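Fimbrial subunit type 1 (Actinomyces oris, PDB 3UXF) serves as the major structural subunit of type 1 fimbriae, the adhesive appendages anchored to the bacterial cell wall. Local coordinates at residues 47-52 / 77-82; 72-77 / 147-152. All blocks are in the same frame, centred on the assembly; numbering follows the deposited sequence.

Overall arrangement
In the N-terminal domain, the chain shows how a beta sandwich is tied together by contacts of different reach. Strand 44-48 leads into residues 47-52, and contact 1 closes a loop of 24 residues when 77-82 enters strand 78-84 in the facing sheet; the Cys50–Cys71 disulfide lies across the same loop. Contact 2 begins within that loop, at 72-77, and spans a further 69 residues before closing at 147-152, after strand 136-144. The two contacts therefore cross and share Val77. Their centres lie about 8 Å apart, and Lys49 NZ of contact 1 reaches Ile150 O of contact 2 at 2.8 Å.

Contact 1 of 2, residues 47-52 / 77-82; sequences VHKCEQ and VEFTIT
Val47 and Phe79 meet face-on: CG1 of the valine sits 3.7 Å above the plane of the Phe79 ring, almost over its centre. The approach is a CH-pi contact, with CG1 only 10° off the ring normal. It comes within 3.8 Å of Phe79 CZ and lies only slightly farther from the other ring atoms, as a methyl centred on a ring must. The valine reaches this place because CG1 stands anti to the backbone N (chi1 -176°). Lys49 uses the same ring differently. A bend at chi2 (70°) brings its CD up to the edge, near the ring plane, 4.0 Å from Phe79 CZ, while its CG rests 4.0 Å from Val77 CG2. The lysine stem meets both neighbours at about right angles.

This packing illustrates how the two layers of a beta sandwich close on each other. Val47 belongs to strand 44-48 of the mixed sheet, whose backbone bonds run to Ala126 and, through His48, to Val176; Phe79 lies on strand 78-84 of the antiparallel sheet facing it. The CA atoms of Val47 and Phe79 stand 8.2 Å apart; no hydrogen bond joins the two segments, and their meeting is apolar. A polar tie to the facing sheet comes from the buried ammonium of Lys49, held by a salt bridge to Glu142 OE1 and also hydrogen-bonded to Ile150 O, a setting that would probably favour the charged form.

The outer sides differ sharply from this packed interior. His48 points away, stacking on Tyr177, and Glu78 and Thr80, both partly exposed, hydrogen-bond to Thr143 OG1. Past the buried Cys50, Glu51 and Gln52 take no part in this contact and are exposed, Glu51 with its backbone bonded to Lys72.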
loop_
_atom_site.group_PDB
_atom_site.type_symbol
_atom_site.label_atom_id
_atom_site.label_comp_id
_atom_site.label_asym_id
_atom_site.label_seq_id
_atom_site.Cartn_x
_atom_site.Cartn_y
_atom_site.Cartn_z
ATOM N N VAL A 47 -23.745 9.295 12.710
ATOM C CA VAL A 47 -22.565 9.452 11.843
ATOM C C VAL A 47 -22.039 8.050 11.507
ATOM O O VAL A 47 -21.828 7.260 12.415
ATOM C CB VAL A 47 -21.493 10.267 12.602
ATOM C CG1 VAL A 47 -20.239 10.557 11.715
ATOM C CG2 VAL A 47 -22.096 11.596 13.090
ATOM N N HIS A 48 -21.894 7.755 10.213
ATOM C CA HIS A 48 -21.454 6.432 9.759
ATOM C C HIS A 48 -19.958 6.517 9.419
ATOM O O HIS A 48 -19.586 7.210 8.473
ATOM C CB HIS A 48 -22.233 6.047 8.512
ATOM C CG HIS A 48 -23.692 5.800 8.761
ATOM N ND1 HIS A 48 -24.259 4.544 8.702
ATOM C CD2 HIS A 48 -24.700 6.652 9.083
ATOM C CE1 HIS A 48 -25.548 4.629 8.980
ATOM N NE2 HIS A 48 -25.838 5.896 9.213
ATOM N N LYS A 49 -19.117 5.843 10.211
ATOM C CA LYS A 49 -17.672 5.877 9.994
ATOM C C LYS A 49 -17.259 4.623 9.219
ATOM O O LYS A 49 -17.490 3.497 9.666
ATOM C CB LYS A 49 -16.940 5.960 11.334
ATOM C CG LYS A 49 -15.392 5.921 11.191
ATOM C CD LYS A 49 -14.858 7.208 10.561
ATOM C CE LYS A 49 -13.314 7.081 10.333
ATOM N NZ LYS A 49 -12.790 8.352 9.810
ATOM N N CYS A 50 -16.674 4.854 8.045
ATOM C CA CYS A 50 -16.341 3.793 7.093
ATOM C C CYS A 50 -14.882 3.922 6.688
ATOM O O CYS A 50 -14.343 5.015 6.642
ATOM C CB CYS A 50 -17.218 3.942 5.841
ATOM S SG CYS A 50 -19.008 3.970 6.183
ATOM N N GLU A 51 -14.242 2.801 6.364
ATOM C CA GLU A 51 -12.825 2.831 5.992
ATOM C C GLU A 51 -12.580 3.624 4.716
ATOM O O GLU A 51 -11.598 4.362 4.627
ATOM C CB GLU A 51 -12.296 1.405 5.781
ATOM C CG GLU A 51 -12.181 0.602 7.027
ATOM C CD GLU A 51 -11.326 -0.667 6.823
ATOM O OE1 GLU A 51 -10.765 -0.837 5.719
ATOM O OE2 GLU A 51 -11.220 -1.486 7.759
ATOM N N GLN A 52 -13.469 3.437 3.740
ATOM C CA GLN A 52 -13.390 4.080 2.426
ATOM C C GLN A 52 -14.557 5.012 2.171
ATOM O O GLN A 52 -15.704 4.696 2.503
ATOM C CB GLN A 52 -13.398 3.019 1.313
ATOM C CG GLN A 52 -12.135 2.198 1.258
ATOM C CD GLN A 52 -10.905 3.063 1.104
ATOM O OE1 GLN A 52 -9.881 2.820 1.750
ATOM N NE2 GLN A 52 -10.994 4.086 0.248
ATOM N N VAL A 77 -13.704 5.147 17.065
ATOM C CA VAL A 77 -13.455 6.489 16.588
ATOM C C VAL A 77 -14.382 7.427 17.359
ATOM O O VAL A 77 -15.561 7.158 17.435
ATOM C CB VAL A 77 -13.777 6.596 15.101
ATOM C CG1 VAL A 77 -13.634 8.013 14.639
ATOM C CG2 VAL A 77 -12.822 5.680 14.300
ATOM N N GLU A 78 -13.835 8.490 17.917
ATOM C CA GLU A 78 -14.678 9.435 18.673
ATOM C C GLU A 78 -15.090 10.604 17.790
ATOM O O GLU A 78 -14.241 11.209 17.127
ATOM C CB GLU A 78 -13.897 9.973 19.861
ATOM C CG GLU A 78 -14.712 10.906 20.709
ATOM C CD GLU A 78 -13.849 11.595 21.748
ATOM O OE1 GLU A 78 -13.215 12.627 21.442
ATOM O OE2 GLU A 78 -13.788 11.071 22.883
ATOM N N PHE A 79 -16.383 10.941 17.792
ATOM C CA PHE A 79 -16.886 12.161 17.168
ATOM C C PHE A 79 -17.380 13.100 18.229
ATOM O O PHE A 79 -17.975 12.661 19.204
ATOM C CB PHE A 79 -18.022 11.857 16.186
ATOM C CG PHE A 79 -17.519 11.298 14.885
ATOM C CD1 PHE A 79 -17.162 12.149 13.876
ATOM C CD2 PHE A 79 -17.381 9.934 14.706
ATOM C CE1 PHE A 79 -16.655 11.655 12.654
ATOM C CE2 PHE A 79 -16.861 9.438 13.504
ATOM C CZ PHE A 79 -16.547 10.311 12.469
ATOM N N THR A 80 -17.086 14.371 18.039
ATOM C CA THR A 80 -17.621 15.422 18.888
ATOM C C THR A 80 -18.561 16.280 18.046
ATOM O O THR A 80 -18.242 16.640 16.921
ATOM C CB THR A 80 -16.504 16.280 19.432
ATOM O OG1 THR A 80 -15.708 15.484 20.307
ATOM C CG2 THR A 80 -17.082 17.466 20.209
ATOM N N ILE A 81 -19.722 16.622 18.592
ATOM C CA ILE A 81 -20.565 17.607 17.940
ATOM C C ILE A 81 -20.604 18.874 18.784
ATOM O O ILE A 81 -20.692 18.797 20.018
ATOM C CB ILE A 81 -21.982 17.055 17.643
ATOM C CG1 ILE A 81 -22.742 16.701 18.928
ATOM C CG2 ILE A 81 -21.865 15.816 16.772
ATOM C CD1 ILE A 81 -24.213 16.303 18.673
ATOM N N THR A 82 -20.541 20.033 18.132
ATOM C CA THR A 82 -20.626 21.291 18.868
ATOM C C THR A 82 -21.780 22.118 18.307
ATOM O O THR A 82 -21.813 22.380 17.103
ATOM C CB THR A 82 -19.334 22.091 18.730
ATOM O OG1 THR A 82 -18.249 21.294 19.222
ATOM C CG2 THR A 82 -19.430 23.395 19.521
#

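Contact 2 of 2, residues 72-77 / 147-152; sequences KPVSDV and DKVIPA. With CA (calcium ion), chain E.
Val74 and Val149 meet end to end through their methyls, the closest pair across two loops at the end of the N-terminal beta sandwich. Residues 72-77 belong to the connection leading to strand 78-84, and residues 147-152 to the loop between strands 136-144 and 155-159; neither segment is a regular strand here, and no hydrogen bond joins them. Val74 CG1 lies 3.6 Å from Val149 CG2 and 4.1 Å from Val149 CG1, and so faces both methyls of its partner.

The first torsions set where each branch points, but which one meets the partner also depends on how the two backbones face each other. In Val74, CG1 is anti to the backbone N (chi1 -176°) and is the methyl that crosses the interface, whereas CG2 lies beside that N and takes no part in the pair. Val149 adopts the same rotamer (chi1 167°), yet its nearest methyl is the other one, CG2, the branch anti to the carbonyl carbon. Its CG1 also makes a looser apolar contact with Val77 CG2, 4.4 Å away. Val149 is thus set against two valines of one loop, between which Ser75 points away and exposed Asp76, bound by a salt bridge to Arg144, stays clear of the contact.

The start of the 147-152 segment serves a metal site. The Asp147 carboxylate grips a calcium ion with both oxygens, though unequally: OD1 is 2.9 Å from the calcium, a long bond. A water and Asn327 O, from the region that follows strand 312-321, bind the same ion, so the metal links this loop to the adjoining part of the molecule. The shorter carboxylate bond is made by Asp147 OD2, 2.5 Å from the calcium.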
loop_
_atom_site.group_PDB
_atom_site.type_symbol
_atom_site.label_atom_id
_atom_site.label_comp_id
_atom_site.label_asym_id
_atom_site.label_seq_id
_atom_site.Cartn_x
_atom_site.Cartn_y
_atom_site.Cartn_z
ATOM N N LYS A 72 -17.161 -0.373 5.141
ATOM C CA LYS A 72 -16.465 -1.204 6.097
ATOM C C LYS A 72 -16.352 -0.403 7.381
ATOM O O LYS A 72 -15.628 0.584 7.443
ATOM C CB LYS A 72 -15.094 -1.607 5.543
ATOM C CG LYS A 72 -15.232 -2.594 4.384
ATOM C CD LYS A 72 -14.056 -2.551 3.410
ATOM C CE LYS A 72 -14.277 -3.521 2.240
ATOM N NZ LYS A 72 -13.100 -3.622 1.312
ATOM N N PRO A 73 -17.106 -0.808 8.403
ATOM C CA PRO A 73 -17.241 0.051 9.581
ATOM C C PRO A 73 -15.941 0.129 10.348
ATOM O O PRO A 73 -15.119 -0.808 10.329
ATOM C CB PRO A 73 -18.316 -0.655 10.410
ATOM C CG PRO A 73 -18.232 -2.105 9.968
ATOM C CD PRO A 73 -17.949 -2.009 8.492
ATOM N N VAL A 74 -15.724 1.264 10.991
ATOM C CA VAL A 74 -14.535 1.462 11.806
ATOM C C VAL A 74 -14.917 1.721 13.252
ATOM O O VAL A 74 -15.651 2.679 13.527
ATOM C CB VAL A 74 -13.722 2.644 11.298
ATOM C CG1 VAL A 74 -12.414 2.804 12.077
ATOM C CG2 VAL A 74 -13.480 2.483 9.790
ATOM N N SER A 75 -14.433 0.882 14.169
ATOM C CA SER A 75 -14.747 1.024 15.590
ATOM C C SER A 75 -13.754 1.918 16.286
ATOM O O SER A 75 -12.678 2.189 15.768
ATOM C CB SER A 75 -14.749 -0.349 16.277
ATOM O OG SER A 75 -13.425 -0.853 16.372
ATOM N N ASP A 76 -14.127 2.391 17.480
ATOM C CA ASP A 76 -13.237 3.134 18.342
ATOM C C ASP A 76 -12.818 4.501 17.821
ATOM O O ASP A 76 -11.749 4.994 18.164
ATOM C CB ASP A 76 -11.989 2.300 18.728
ATOM C CG ASP A 76 -11.443 2.691 20.072
ATOM O OD1 ASP A 76 -12.254 3.098 20.944
ATOM O OD2 ASP A 76 -10.206 2.646 20.259
ATOM N N VAL A 77 -13.704 5.147 17.065
ATOM C CA VAL A 77 -13.455 6.489 16.588
ATOM C C VAL A 77 -14.382 7.427 17.359
ATOM O O VAL A 77 -15.561 7.158 17.435
ATOM C CB VAL A 77 -13.777 6.596 15.101
ATOM C CG1 VAL A 77 -13.634 8.013 14.639
ATOM C CG2 VAL A 77 -12.822 5.680 14.300
ATOM N N ASP A 147 -4.491 5.157 15.420
ATOM C CA ASP A 147 -3.375 5.528 14.558
ATOM C C ASP A 147 -3.565 5.134 13.087
ATOM O O ASP A 147 -3.156 5.870 12.170
ATOM C CB ASP A 147 -2.093 4.847 15.045
ATOM C CG ASP A 147 -1.611 5.359 16.401
ATOM O OD1 ASP A 147 -2.335 6.045 17.152
ATOM O OD2 ASP A 147 -0.467 5.008 16.749
ATOM N N LYS A 148 -4.118 3.949 12.867
ATOM C CA LYS A 148 -4.218 3.383 11.532
ATOM C C LYS A 148 -5.344 3.948 10.695
ATOM O O LYS A 148 -5.466 3.611 9.519
ATOM C CB LYS A 148 -4.393 1.872 11.603
ATOM C CG LYS A 148 -3.244 1.109 12.208
ATOM C CD LYS A 148 -3.569 -0.382 12.252
ATOM C CE LYS A 148 -2.339 -1.202 12.618
ATOM N NZ LYS A 148 -1.259 -0.957 11.619
ATOM N N VAL A 149 -6.200 4.776 11.298
ATOM C CA VAL A 149 -7.439 5.176 10.638
ATOM C C VAL A 149 -7.322 6.570 10.012
ATOM O O VAL A 149 -6.733 7.476 10.571
ATOM C CB VAL A 149 -8.599 5.167 11.679
ATOM C CG1 VAL A 149 -9.836 5.882 11.118
ATOM C CG2 VAL A 149 -8.905 3.726 12.104
ATOM N N ILE A 150 -7.883 6.765 8.822
ATOM C CA ILE A 150 -7.899 8.092 8.229
ATOM C C ILE A 150 -9.037 8.968 8.825
ATOM O O ILE A 150 -10.182 8.549 8.783
ATOM C CB ILE A 150 -8.111 7.989 6.713
ATOM C CG1 ILE A 150 -6.940 7.205 6.094
ATOM C CG2 ILE A 150 -8.139 9.387 6.069
ATOM C CD1 ILE A 150 -7.203 6.788 4.667
ATOM N N PRO A 151 -8.702 10.157 9.351
ATOM C CA PRO A 151 -9.769 10.971 9.957
ATOM C C PRO A 151 -10.772 11.459 8.933
ATOM O O PRO A 151 -10.439 11.733 7.765
ATOM C CB PRO A 151 -9.029 12.200 10.493
ATOM C CG PRO A 151 -7.619 11.833 10.553
ATOM C CD PRO A 151 -7.399 10.821 9.458
ATOM N N ALA A 152 -12.016 11.597 9.384
ATOM C CA ALA A 152 -13.022 12.312 8.598
ATOM C C ALA A 152 -12.772 13.816 8.535
ATOM O O ALA A 152 -12.190 14.413 9.455
ATOM C CB ALA A 152 -14.429 12.034 9.187
HETATM CA CA CA E . -0.349 5.635 19.202
HETATM O O HOH W 1 2.076 4.971 18.547
#